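Local coordinates for DNA mismatch repair protein PMS1 (Saccharomyces cerevisiae, PDB 3H4L) that acts in DNA mismatch repair and, as a MutL-family ATPase bound here to an ATP analogue, probably couples nucleotide binding to repair, at residues V14-S19 with H154-R159; A182-A187 with F317-L322; S219-G224 with R282-V287. All blocks are in the same frame, centred on the assembly; numbering follows the deposited sequence.

Interaction 1 (V14-S19 with H154-R159); sequences VHRITS and HNLPVR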
ATOM      1  N   VAL B  14     -13.994  27.449 -20.482  1.00 37.06           N
ATOM      2  CA  VAL B  14     -15.308  26.912 -20.165  1.00 34.75           C
ATOM      3  C   VAL B  14     -15.201  25.410 -20.077  1.00 34.95           C
ATOM      4  O   VAL B  14     -15.755  24.794 -19.170  1.00 33.81           O
ATOM      5  CB  VAL B  14     -16.326  27.222 -21.244  1.00 30.37           C
ATOM      6  CG1 VAL B  14     -17.642  26.601 -20.885  1.00 28.23           C
ATOM      7  CG2 VAL B  14     -16.465  28.706 -21.399  1.00 31.96           C
ATOM      8  N   HIS B  15     -14.487  24.822 -21.031  1.00 34.81           N
ATOM      9  CA  HIS B  15     -14.311  23.377 -21.055  1.00 33.55           C
ATOM     10  C   HIS B  15     -13.491  22.937 -19.849  1.00 32.01           C
ATOM     11  O   HIS B  15     -13.775  21.915 -19.243  1.00 32.69           O
ATOM     12  CB  HIS B  15     -13.642  22.952 -22.370  1.00 31.41           C
ATOM     13  CG  HIS B  15     -13.067  21.568 -22.349  1.00 31.88           C
ATOM     14  ND1 HIS B  15     -13.797  20.458 -21.977  1.00 31.34           N
ATOM     15  CD2 HIS B  15     -11.825  21.118 -22.655  1.00 29.97           C
ATOM     16  CE1 HIS B  15     -13.027  19.385 -22.052  1.00 31.71           C
ATOM     17  NE2 HIS B  15     -11.827  19.757 -22.461  1.00 28.50           N
ATOM     18  N   ARG B  16     -12.495  23.735 -19.486  1.00 32.02           N
ATOM     19  CA  ARG B  16     -11.627  23.427 -18.353  1.00 30.13           C
ATOM     20  C   ARG B  16     -12.391  23.425 -17.039  1.00 30.42           C
ATOM     21  O   ARG B  16     -12.314  22.476 -16.249  1.00 29.95           O
ATOM     22  CB  ARG B  16     -10.509  24.458 -18.268  1.00 30.32           C
ATOM     23  CG  ARG B  16      -9.256  23.934 -17.607  1.00 33.57           C
ATOM     24  CD  ARG B  16      -8.205  25.017 -17.432  1.00 34.20           C
ATOM     25  NE  ARG B  16      -8.504  25.814 -16.258  1.00 36.26           N
ATOM     26  CZ  ARG B  16      -8.992  27.045 -16.291  1.00 35.94           C
ATOM     27  NH1 ARG B  16      -9.226  27.629 -17.458  1.00 35.95           N
ATOM     28  NH2 ARG B  16      -9.268  27.672 -15.150  1.00 37.76           N
ATOM     29  N   ILE B  17     -13.116  24.514 -16.814  1.00 29.40           N
ATOM     30  CA  ILE B  17     -13.909  24.709 -15.613  1.00 28.81           C
ATOM     31  C   ILE B  17     -15.026  23.675 -15.488  1.00 30.07           C
ATOM     32  O   ILE B  17     -15.204  23.084 -14.419  1.00 31.55           O
ATOM     33  CB  ILE B  17     -14.500  26.138 -15.606  1.00 29.82           C
ATOM     34  CG1 ILE B  17     -13.351  27.148 -15.527  1.00 28.95           C
ATOM     35  CG2 ILE B  17     -15.475  26.328 -14.439  1.00 26.96           C
ATOM     36  CD1 ILE B  17     -13.796  28.572 -15.722  1.00 28.39           C
ATOM     37  N   THR B  18     -15.768  23.449 -16.571  1.00 29.79           N
ATOM     38  CA  THR B  18     -16.863  22.483 -16.558  1.00 29.00           C
ATOM     39  C   THR B  18     -16.348  21.083 -16.262  1.00 29.74           C
ATOM     40  O   THR B  18     -16.900  20.378 -15.417  1.00 28.18           O
ATOM     41  CB  THR B  18     -17.582  22.413 -17.902  1.00 28.40           C
ATOM     42  OG1 THR B  18     -17.933  23.731 -18.325  1.00 30.00           O
ATOM     43  CG2 THR B  18     -18.848  21.573 -17.782  1.00 27.25           C
ATOM     44  N   SER B  19     -15.295  20.670 -16.959  1.00 29.39           N
ATOM     45  CA  SER B  19     -14.775  19.335 -16.714  1.00 32.31           C
ATOM     46  C   SER B  19     -14.290  19.263 -15.257  1.00 30.28           C
ATOM     47  O   SER B  19     -14.297  18.201 -14.644  1.00 29.13           O
ATOM     48  CB  SER B  19     -13.674  18.984 -17.728  1.00 32.44           C
ATOM     49  OG  SER B  19     -12.561  19.836 -17.595  1.00 39.28           O
ATOM     50  N   HIS B 154      -3.728  19.731 -13.013  1.00 34.30           N
ATOM     51  CA  HIS B 154      -2.537  20.496 -13.347  1.00 36.26           C
ATOM     52  C   HIS B 154      -2.866  21.905 -13.843  1.00 36.66           C
ATOM     53  O   HIS B 154      -1.995  22.778 -13.854  1.00 38.23           O
ATOM     54  CB  HIS B 154      -1.720  19.754 -14.412  1.00 36.90           C
ATOM     55  CG  HIS B 154      -2.262  19.899 -15.795  1.00 37.34           C
ATOM     56  ND1 HIS B 154      -1.809  20.856 -16.672  1.00 39.80           N
ATOM     57  CD2 HIS B 154      -3.259  19.242 -16.435  1.00 38.85           C
ATOM     58  CE1 HIS B 154      -2.503  20.787 -17.794  1.00 39.69           C
ATOM     59  NE2 HIS B 154      -3.390  19.816 -17.676  1.00 38.82           N
ATOM     60  N   ASN B 155      -4.105  22.126 -14.269  1.00 36.67           N
ATOM     61  CA  ASN B 155      -4.510  23.444 -14.755  1.00 36.94           C
ATOM     62  C   ASN B 155      -5.642  24.045 -13.919  1.00 38.22           C
ATOM     63  O   ASN B 155      -6.507  24.754 -14.428  1.00 37.65           O
ATOM     64  CB  ASN B 155      -4.910  23.369 -16.231  1.00 36.57           C
ATOM     65  CG  ASN B 155      -5.938  22.293 -16.506  1.00 36.36           C
ATOM     66  OD1 ASN B 155      -6.183  21.427 -15.667  1.00 39.22           O
ATOM     67  ND2 ASN B 155      -6.536  22.331 -17.691  1.00 32.96           N
ATOM     68  N   LEU B 156      -5.623  23.729 -12.629  1.00 38.78           N
ATOM     69  CA  LEU B 156      -6.576  24.243 -11.649  1.00 39.15           C
ATOM     70  C   LEU B 156      -5.690  24.405 -10.429  1.00 39.36           C
ATOM     71  O   LEU B 156      -5.868  23.720  -9.423  1.00 40.03           O
ATOM     72  CB  LEU B 156      -7.678  23.227 -11.350  1.00 37.93           C
ATOM     73  CG  LEU B 156      -8.709  22.970 -12.443  1.00 38.34           C
ATOM     74  CD1 LEU B 156      -9.725  21.944 -11.969  1.00 36.41           C
ATOM     75  CD2 LEU B 156      -9.392  24.270 -12.785  1.00 39.19           C
ATOM     76  N   PRO B 157      -4.719  25.325 -10.510  1.00 39.52           N
ATOM     77  CA  PRO B 157      -3.740  25.643  -9.467  1.00 39.00           C
ATOM     78  C   PRO B 157      -4.297  25.557  -8.063  1.00 39.75           C
ATOM     79  O   PRO B 157      -3.716  24.908  -7.194  1.00 38.44           O
ATOM     80  CB  PRO B 157      -3.303  27.056  -9.825  1.00 38.22           C
ATOM     81  CG  PRO B 157      -3.414  27.073 -11.293  1.00 41.12           C
ATOM     82  CD  PRO B 157      -4.746  26.395 -11.521  1.00 40.00           C
ATOM     83  N   VAL B 158      -5.422  26.220  -7.840  1.00 40.98           N
ATOM     84  CA  VAL B 158      -6.033  26.208  -6.523  1.00 42.31           C
ATOM     85  C   VAL B 158      -6.400  24.796  -6.085  1.00 41.75           C
ATOM     86  O   VAL B 158      -6.026  24.382  -4.998  1.00 43.03           O
ATOM     87  CB  VAL B 158      -7.287  27.107  -6.471  1.00 44.13           C
ATOM     88  CG1 VAL B 158      -7.870  27.114  -5.068  1.00 42.66           C
ATOM     89  CG2 VAL B 158      -6.923  28.522  -6.892  1.00 43.58           C
ATOM     90  N   ARG B 159      -7.114  24.051  -6.922  1.00 42.54           N
ATOM     91  CA  ARG B 159      -7.504  22.686  -6.560  1.00 43.17           C
ATOM     92  C   ARG B 159      -6.309  21.753  -6.394  1.00 43.71           C
ATOM     93  O   ARG B 159      -6.274  20.940  -5.464  1.00 43.03           O
ATOM     94  CB  ARG B 159      -8.452  22.088  -7.597  1.00 42.75           C
ATOM     95  CG  ARG B 159      -8.951  20.708  -7.208  1.00 45.74           C
ATOM     96  CD  ARG B 159     -10.459  20.647  -7.286  1.00 49.31           C
ATOM     97  NE  ARG B 159     -10.956  20.626  -8.656  1.00 50.85           N
ATOM     98  CZ  ARG B 159     -12.173  21.024  -9.010  1.00 52.14           C
ATOM     99  NH1 ARG B 159     -13.016  21.483  -8.105  1.00 54.01           N
ATOM    100  NH2 ARG B 159     -12.554  20.950 -10.269  1.00 56.53           N
TER
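R16, in helix 11-22, faces N155, in the turn just before helix 157-164; their CA atoms are 8.0 Å apart, nearer than any other pair of the two segments. The side chain of R16 fills this gap. Its CG is anti to the backbone N, and the chain then bends at chi3, 81°, which brings NE round to the turn. There NE donates to the backbone oxygen of N155, with NE and O 2.9 Å apart. The donor lies nearly in line with the carbonyl bond, at a C=O...N angle of 163°. The N-H itself is bent, at 131°, because the oxygen sits tilted out of the guanidinium plane. The stem of the arginine passes the N155 side chain in the opposite direction. R16 CG comes 3.2 Å from N155 ND2, and CD is equally near it. ND2 donates to the carbonyl of G107, which ties the turn to helix 101-107. L156 adds an apolar neighbour. Its CD2 lies at the edge of the guanidinium, 3.9 Å from NE. The far end of R16 has its own partner: NH1 forms a salt bridge with D13, so the group is held from both sides of the contact. A leucine in place of R16 would probably leave the N155 carbonyl without this donor and D13 without this salt bridge. All three touching residues are only partly exposed, so the patch sits near the surface. L156 is the N-cap residue of helix 157-164, and the bond to N155 falls just ahead of that helix start. The contact joins the N-terminal helix to the turn after strand 144-150, in the GHKL-type ATPase fold shared by gyrase B, Hsp90 and MutL proteins.

Interaction 2 (A182-A187 with F317-L322); sequences AIINAA and FLNLEL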
ATOM      1  N   ALA B 182     -14.955  -3.514  -4.260  1.00 39.81           N
ATOM      2  CA  ALA B 182     -14.362  -4.832  -4.058  1.00 40.71           C
ATOM      3  C   ALA B 182     -15.188  -5.777  -3.201  1.00 41.71           C
ATOM      4  O   ALA B 182     -15.159  -6.993  -3.404  1.00 42.30           O
ATOM      5  CB  ALA B 182     -12.971  -4.687  -3.457  1.00 40.87           C
ATOM      6  N   ILE B 183     -15.915  -5.241  -2.233  1.00 40.76           N
ATOM      7  CA  ILE B 183     -16.699  -6.115  -1.388  1.00 41.71           C
ATOM      8  C   ILE B 183     -17.917  -6.705  -2.098  1.00 44.16           C
ATOM      9  O   ILE B 183     -18.273  -7.860  -1.866  1.00 45.99           O
ATOM     10  CB  ILE B 183     -17.141  -5.394  -0.117  1.00 40.42           C
ATOM     11  CG1 ILE B 183     -15.906  -5.033   0.707  1.00 38.47           C
ATOM     12  CG2 ILE B 183     -18.079  -6.279   0.689  1.00 37.95           C
ATOM     13  CD1 ILE B 183     -16.214  -4.261   1.955  1.00 38.50           C
ATOM     14  N   ILE B 184     -18.544  -5.937  -2.981  1.00 45.38           N
ATOM     15  CA  ILE B 184     -19.722  -6.436  -3.671  1.00 47.33           C
ATOM     16  C   ILE B 184     -19.416  -7.187  -4.959  1.00 48.48           C
ATOM     17  O   ILE B 184     -20.176  -8.061  -5.364  1.00 50.10           O
ATOM     18  CB  ILE B 184     -20.692  -5.296  -4.007  1.00 48.08           C
ATOM     19  CG1 ILE B 184     -22.043  -5.868  -4.458  1.00 50.03           C
ATOM     20  CG2 ILE B 184     -20.112  -4.434  -5.112  1.00 47.81           C
ATOM     21  CD1 ILE B 184     -22.818  -6.599  -3.361  1.00 48.25           C
ATOM     22  N   ASN B 185     -18.307  -6.857  -5.606  1.00 49.56           N
ATOM     23  CA  ASN B 185     -17.958  -7.516  -6.859  1.00 50.55           C
ATOM     24  C   ASN B 185     -17.102  -8.772  -6.715  1.00 51.82           C
ATOM     25  O   ASN B 185     -15.905  -8.780  -7.014  1.00 51.34           O
ATOM     26  CB  ASN B 185     -17.295  -6.516  -7.797  1.00 49.18           C
ATOM     27  CG  ASN B 185     -18.263  -5.456  -8.274  1.00 49.12           C
ATOM     28  OD1 ASN B 185     -19.170  -5.736  -9.058  1.00 50.49           O
ATOM     29  ND2 ASN B 185     -18.088  -4.233  -7.791  1.00 48.01           N
ATOM     30  N   ALA B 186     -17.766  -9.834  -6.270  1.00 52.15           N
ATOM     31  CA  ALA B 186     -17.171 -11.144  -6.062  1.00 51.73           C
ATOM     32  C   ALA B 186     -16.560 -11.726  -7.339  1.00 50.46           C
ATOM     33  O   ALA B 186     -15.492 -12.333  -7.309  1.00 51.44           O
ATOM     34  CB  ALA B 186     -18.235 -12.086  -5.531  1.00 52.92           C
ATOM     35  N   ALA B 187     -17.250 -11.546  -8.458  1.00 48.25           N
ATOM     36  CA  ALA B 187     -16.787 -12.063  -9.737  1.00 46.58           C
ATOM     37  C   ALA B 187     -15.611 -11.257 -10.287  1.00 45.90           C
ATOM     38  O   ALA B 187     -15.148 -11.504 -11.406  1.00 45.68           O
ATOM     39  CB  ALA B 187     -17.940 -12.052 -10.740  1.00 44.59           C
ATOM     40  N   PHE B 317     -23.120  -3.844   5.266  1.00 52.36           N
ATOM     41  CA  PHE B 317     -22.756  -4.463   3.996  1.00 51.31           C
ATOM     42  C   PHE B 317     -24.033  -5.134   3.507  1.00 50.17           C
ATOM     43  O   PHE B 317     -24.207  -6.345   3.649  1.00 49.91           O
ATOM     44  CB  PHE B 317     -21.667  -5.525   4.181  1.00 51.46           C
ATOM     45  CG  PHE B 317     -20.413  -5.003   4.798  1.00 51.78           C
ATOM     46  CD1 PHE B 317     -20.117  -5.273   6.129  1.00 53.38           C
ATOM     47  CD2 PHE B 317     -19.526  -4.234   4.053  1.00 53.33           C
ATOM     48  CE1 PHE B 317     -18.951  -4.786   6.716  1.00 54.27           C
ATOM     49  CE2 PHE B 317     -18.352  -3.739   4.629  1.00 54.01           C
ATOM     50  CZ  PHE B 317     -18.066  -4.015   5.961  1.00 54.79           C
ATOM     51  N   LEU B 318     -24.935  -4.344   2.942  1.00 49.80           N
ATOM     52  CA  LEU B 318     -26.189  -4.902   2.476  1.00 50.17           C
ATOM     53  C   LEU B 318     -26.466  -4.682   1.011  1.00 49.64           C
ATOM     54  O   LEU B 318     -26.322  -3.576   0.495  1.00 49.03           O
ATOM     55  CB  LEU B 318     -27.342  -4.333   3.293  1.00 48.57           C
ATOM     56  CG  LEU B 318     -27.233  -4.604   4.788  1.00 48.55           C
ATOM     57  CD1 LEU B 318     -28.468  -4.065   5.468  1.00 48.67           C
ATOM     58  CD2 LEU B 318     -27.093  -6.096   5.041  1.00 48.43           C
ATOM     59  N   ASN B 319     -26.869  -5.751   0.342  1.00 50.94           N
ATOM     60  CA  ASN B 319     -27.201  -5.661  -1.066  1.00 52.38           C
ATOM     61  C   ASN B 319     -28.697  -5.832  -1.237  1.00 53.04           C
ATOM     62  O   ASN B 319     -29.267  -6.816  -0.762  1.00 52.33           O
ATOM     63  CB  ASN B 319     -26.483  -6.740  -1.879  1.00 51.95           C
ATOM     64  CG  ASN B 319     -26.842  -6.686  -3.362  1.00 50.79           C
ATOM     65  OD1 ASN B 319     -26.500  -5.728  -4.067  1.00 46.58           O
ATOM     66  ND2 ASN B 319     -27.549  -7.709  -3.834  1.00 48.53           N
ATOM     67  N   LEU B 320     -29.322  -4.855  -1.892  1.00 55.43           N
ATOM     68  CA  LEU B 320     -30.751  -4.894  -2.177  1.00 57.90           C
ATOM     69  C   LEU B 320     -30.862  -5.368  -3.615  1.00 59.37           C
ATOM     70  O   LEU B 320     -30.437  -4.676  -4.548  1.00 59.75           O
ATOM     71  CB  LEU B 320     -31.399  -3.510  -2.047  1.00 57.74           C
ATOM     72  CG  LEU B 320     -31.289  -2.757  -0.721  1.00 58.78           C
ATOM     73  CD1 LEU B 320     -32.373  -1.687  -0.661  1.00 57.02           C
ATOM     74  CD2 LEU B 320     -31.444  -3.723   0.447  1.00 59.54           C
ATOM     75  N   GLU B 321     -31.414  -6.565  -3.777  1.00 61.07           N
ATOM     76  CA  GLU B 321     -31.585  -7.173  -5.083  1.00 63.00           C
ATOM     77  C   GLU B 321     -33.062  -7.094  -5.454  1.00 64.53           C
ATOM     78  O   GLU B 321     -33.927  -7.522  -4.690  1.00 64.57           O
ATOM     79  CB  GLU B 321     -31.129  -8.634  -5.026  1.00 64.33           C
ATOM     80  CG  GLU B 321     -30.870  -9.292  -6.374  1.00 65.13           C
ATOM     81  CD  GLU B 321     -29.673  -8.697  -7.084  1.00 67.38           C
ATOM     82  OE1 GLU B 321     -28.571  -8.689  -6.491  1.00 65.63           O
ATOM     83  OE2 GLU B 321     -29.835  -8.235  -8.236  1.00 69.84           O
ATOM     84  N   LEU B 322     -33.348  -6.528  -6.620  1.00 66.17           N
ATOM     85  CA  LEU B 322     -34.723  -6.407  -7.094  1.00 68.15           C
ATOM     86  C   LEU B 322     -34.717  -6.021  -8.571  1.00 69.92           C
ATOM     87  O   LEU B 322     -33.673  -5.670  -9.128  1.00 69.95           O
ATOM     88  CB  LEU B 322     -35.487  -5.351  -6.283  1.00 67.16           C
ATOM     89  CG  LEU B 322     -35.209  -3.873  -6.572  1.00 66.70           C
ATOM     90  CD1 LEU B 322     -36.243  -3.018  -5.865  1.00 66.00           C
ATOM     91  CD2 LEU B 322     -33.806  -3.509  -6.127  1.00 65.64           C
TER
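I183, near the end of helix 167-184, meets F317 on strand 316-321, and the two side chains cross at about a right angle. From CB of I183 the side chain divides. The CG2 branch comes 4.2 Å from F317 CD2. The other branch has CG1 anti to the carbonyl carbon, chi1 -64°, and carries CD1 onward to the ring. CD1 approaches the ring obliquely and lies 3.5 Å from CE2. Residues M213, I217 and F221 of helix 213-221 also pack on I183. The next residue, I184, repeats the theme with a polar neighbour. Its CD1 rests 3.8 Å from N319 OD1 and also touches CB and CG of that asparagine. The amide of N319 is held on both sides: OD1 accepts from the backbone N of K289, and ND2 donates to E321 OE1 at 3.0 Å. The latter bond lies in the amide plane. Both isoleucines also touch Y286 of the neighbouring strand. No hydrogen bond crosses between the two segments. Helix and strand are therefore joined by van der Waals packing, one part of it against an amide, and the buried N319 amide has a partner at OD1 and one at ND2, both outside the helix.

Interaction 3 (S219-G224 with R282-V287); sequences SVFGAG and RQFIYV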
ATOM      1  N   SER B 219     -10.775  -9.956   3.597  1.00 51.24           N
ATOM      2  CA  SER B 219      -9.546  -9.551   2.929  1.00 51.59           C
ATOM      3  C   SER B 219      -9.395  -8.043   3.074  1.00 52.63           C
ATOM      4  O   SER B 219      -8.338  -7.535   3.445  1.00 55.37           O
ATOM      5  CB  SER B 219      -9.605  -9.897   1.441  1.00 49.09           C
ATOM      6  OG  SER B 219      -9.866 -11.272   1.257  1.00 49.11           O
ATOM      7  N   VAL B 220     -10.480  -7.338   2.791  1.00 52.27           N
ATOM      8  CA  VAL B 220     -10.504  -5.888   2.830  1.00 51.92           C
ATOM      9  C   VAL B 220     -10.477  -5.268   4.225  1.00 52.75           C
ATOM     10  O   VAL B 220     -10.101  -4.110   4.370  1.00 53.99           O
ATOM     11  CB  VAL B 220     -11.740  -5.371   2.021  1.00 51.15           C
ATOM     12  CG1 VAL B 220     -12.035  -3.917   2.334  1.00 50.35           C
ATOM     13  CG2 VAL B 220     -11.480  -5.549   0.526  1.00 47.59           C
ATOM     14  N   PHE B 221     -10.851  -6.021   5.253  1.00 53.31           N
ATOM     15  CA  PHE B 221     -10.864  -5.462   6.603  1.00 53.64           C
ATOM     16  C   PHE B 221     -10.243  -6.351   7.670  1.00 55.63           C
ATOM     17  O   PHE B 221     -10.515  -6.180   8.860  1.00 54.70           O
ATOM     18  CB  PHE B 221     -12.293  -5.127   7.010  1.00 53.16           C
ATOM     19  CG  PHE B 221     -12.867  -3.935   6.300  1.00 53.84           C
ATOM     20  CD1 PHE B 221     -12.450  -2.650   6.623  1.00 53.23           C
ATOM     21  CD2 PHE B 221     -13.849  -4.095   5.326  1.00 53.18           C
ATOM     22  CE1 PHE B 221     -13.005  -1.546   5.992  1.00 53.67           C
ATOM     23  CE2 PHE B 221     -14.408  -2.994   4.690  1.00 53.17           C
ATOM     24  CZ  PHE B 221     -13.987  -1.719   5.024  1.00 52.79           C
ATOM     25  N   GLY B 222      -9.410  -7.295   7.241  1.00 57.76           N
ATOM     26  CA  GLY B 222      -8.752  -8.195   8.170  1.00 59.35           C
ATOM     27  C   GLY B 222      -9.730  -9.032   8.967  1.00 61.73           C
ATOM     28  O   GLY B 222     -10.942  -8.977   8.732  1.00 61.16           O
ATOM     29  N   ALA B 223      -9.194  -9.799   9.920  1.00 63.29           N
ATOM     30  CA  ALA B 223      -9.982 -10.675  10.783  1.00 63.48           C
ATOM     31  C   ALA B 223     -10.981  -9.916  11.653  1.00 63.60           C
ATOM     32  O   ALA B 223     -11.985 -10.477  12.098  1.00 63.83           O
ATOM     33  CB  ALA B 223      -9.056 -11.499  11.660  1.00 63.50           C
ATOM     34  N   GLY B 224     -10.705  -8.644  11.906  1.00 63.40           N
ATOM     35  CA  GLY B 224     -11.624  -7.861  12.711  1.00 64.49           C
ATOM     36  C   GLY B 224     -12.831  -7.483  11.875  1.00 64.81           C
ATOM     37  O   GLY B 224     -13.878  -7.108  12.402  1.00 64.81           O
ATOM     38  N   ARG B 282     -18.074   2.756   8.554  1.00 55.85           N
ATOM     39  CA  ARG B 282     -18.006   1.538   7.761  1.00 55.84           C
ATOM     40  C   ARG B 282     -19.387   1.046   7.331  1.00 55.81           C
ATOM     41  O   ARG B 282     -19.829  -0.031   7.744  1.00 54.64           O
ATOM     42  CB  ARG B 282     -17.278   0.450   8.558  1.00 56.33           C
ATOM     43  CG  ARG B 282     -16.850  -0.759   7.734  1.00 58.12           C
ATOM     44  CD  ARG B 282     -15.949  -1.708   8.532  1.00 58.56           C
ATOM     45  NE  ARG B 282     -14.726  -1.051   8.991  1.00 59.79           N
ATOM     46  CZ  ARG B 282     -13.691  -1.680   9.544  1.00 59.76           C
ATOM     47  NH1 ARG B 282     -13.708  -3.000   9.715  1.00 57.46           N
ATOM     48  NH2 ARG B 282     -12.631  -0.984   9.925  1.00 60.51           N
ATOM     49  N   GLN B 283     -20.058   1.829   6.487  1.00 55.00           N
ATOM     50  CA  GLN B 283     -21.389   1.461   6.013  1.00 54.20           C
ATOM     51  C   GLN B 283     -21.488   1.443   4.474  1.00 53.22           C
ATOM     52  O   GLN B 283     -21.313   2.469   3.819  1.00 52.85           O
ATOM     53  CB  GLN B 283     -22.426   2.424   6.613  1.00 53.49           C
ATOM     54  CG  GLN B 283     -22.215   2.716   8.106  1.00 53.40           C
ATOM     55  CD  GLN B 283     -23.410   3.401   8.762  1.00 52.80           C
ATOM     56  OE1 GLN B 283     -23.946   4.381   8.246  1.00 53.11           O
ATOM     57  NE2 GLN B 283     -23.822   2.887   9.915  1.00 49.62           N
ATOM     58  N   PHE B 284     -21.770   0.264   3.913  1.00 50.96           N
ATOM     59  CA  PHE B 284     -21.894   0.089   2.461  1.00 49.00           C
ATOM     60  C   PHE B 284     -23.252  -0.506   2.087  1.00 49.74           C
ATOM     61  O   PHE B 284     -23.686  -1.506   2.670  1.00 48.95           O
ATOM     62  CB  PHE B 284     -20.813  -0.857   1.919  1.00 45.52           C
ATOM     63  CG  PHE B 284     -19.414  -0.408   2.193  1.00 44.17           C
ATOM     64  CD1 PHE B 284     -18.824  -0.643   3.422  1.00 44.15           C
ATOM     65  CD2 PHE B 284     -18.676   0.253   1.214  1.00 44.46           C
ATOM     66  CE1 PHE B 284     -17.517  -0.229   3.675  1.00 42.92           C
ATOM     67  CE2 PHE B 284     -17.367   0.671   1.461  1.00 43.31           C
ATOM     68  CZ  PHE B 284     -16.789   0.428   2.694  1.00 41.52           C
ATOM     69  N   ILE B 285     -23.907   0.092   1.097  1.00 49.59           N
ATOM     70  CA  ILE B 285     -25.211  -0.385   0.634  1.00 50.86           C
ATOM     71  C   ILE B 285     -25.194  -0.527  -0.875  1.00 49.70           C
ATOM     72  O   ILE B 285     -24.729   0.363  -1.594  1.00 49.11           O
ATOM     73  CB  ILE B 285     -26.318   0.599   0.957  1.00 51.88           C
ATOM     74  CG1 ILE B 285     -25.934   1.943   0.338  1.00 54.47           C
ATOM     75  CG2 ILE B 285     -26.533   0.673   2.452  1.00 51.24           C
ATOM     76  CD1 ILE B 285     -26.796   3.071   0.683  1.00 55.68           C
ATOM     77  N   TYR B 286     -25.729  -1.636  -1.355  1.00 49.06           N
ATOM     78  CA  TYR B 286     -25.760  -1.874  -2.779  1.00 49.50           C
ATOM     79  C   TYR B 286     -27.137  -2.266  -3.294  1.00 50.42           C
ATOM     80  O   TYR B 286     -27.896  -2.967  -2.625  1.00 47.57           O
ATOM     81  CB  TYR B 286     -24.784  -2.985  -3.148  1.00 49.12           C
ATOM     82  CG  TYR B 286     -23.414  -2.876  -2.534  1.00 47.19           C
ATOM     83  CD1 TYR B 286     -23.190  -3.257  -1.214  1.00 45.11           C
ATOM     84  CD2 TYR B 286     -22.323  -2.469  -3.300  1.00 46.15           C
ATOM     85  CE1 TYR B 286     -21.910  -3.255  -0.681  1.00 47.11           C
ATOM     86  CE2 TYR B 286     -21.044  -2.459  -2.776  1.00 45.46           C
ATOM     87  CZ  TYR B 286     -20.839  -2.863  -1.470  1.00 45.62           C
ATOM     88  OH  TYR B 286     -19.556  -2.953  -0.980  1.00 42.58           O
ATOM     89  N   VAL B 287     -27.447  -1.797  -4.496  1.00 52.11           N
ATOM     90  CA  VAL B 287     -28.699  -2.124  -5.155  1.00 53.71           C
ATOM     91  C   VAL B 287     -28.254  -2.732  -6.477  1.00 54.59           C
ATOM     92  O   VAL B 287     -27.705  -2.048  -7.344  1.00 54.30           O
ATOM     93  CB  VAL B 287     -29.562  -0.876  -5.394  1.00 53.74           C
ATOM     94  CG1 VAL B 287     -30.834  -1.256  -6.150  1.00 55.31           C
ATOM     95  CG2 VAL B 287     -29.915  -0.242  -4.062  1.00 52.90           C
TER
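R282 NH1 lies just past the rim of the F221 ring, 3.4 Å from CD1. This is packing and not a polar grip: no hydrogen bond crosses the contact, and the guanidinium overlaps the ring only at its rim. The contact joins the end of helix 213-221 to strand 283-287, an outer strand of the four-stranded sheet in the S5-like second domain of the MutL fold. The two planes are 21° apart and offset: the guanidinium overhangs the CD1 edge of the ring, while R282 CD sits over its face. F221 CD1 sits over the centre of the guanidinium, 3.3 Å from R282 CZ. Further back along the arginine, CD makes a CH-pi contact with the ring, 4.0 Å from its centroid. The R282 chain leaves with CG anti to the backbone N, chi1 -166°, and its bend at chi3 lays NE along the ring beside CE1. V220 CG1 covers the opposite face of F221. The positive end has a like charge close by, R277, and E72 of the second subunit packs on R282. The same subunit interface brings H78 of the second subunit to the V220 carbonyl as a hydrogen-bond donor. F221 also reaches the strand proper: its tip atom CZ meets F284 CE1 obliquely, at 4.1 Å.

Interaction 1 lies near the surface of the ATPase region, while interactions 2 and 3 are buried on the other side of the chain's centre. The centres of 1 and 2 are about 35 Å apart. Interactions 2 and 3 belong together: strands 316-321 and 283-287 are neighbours in one sheet, F284 and F317 set their rings nearly parallel, and I183 touches F221. Two successive helices, 157-164 and 167-184, run from interaction 1 toward interaction 2. The chemistry follows the place. Interaction 1 depends on one arginine bond to a backbone oxygen, interaction 2 on isoleucine packing against an aromatic ring and an amide, and interaction 3 on an arginine whose stem lies over a phenylalanine ring beside the second subunit.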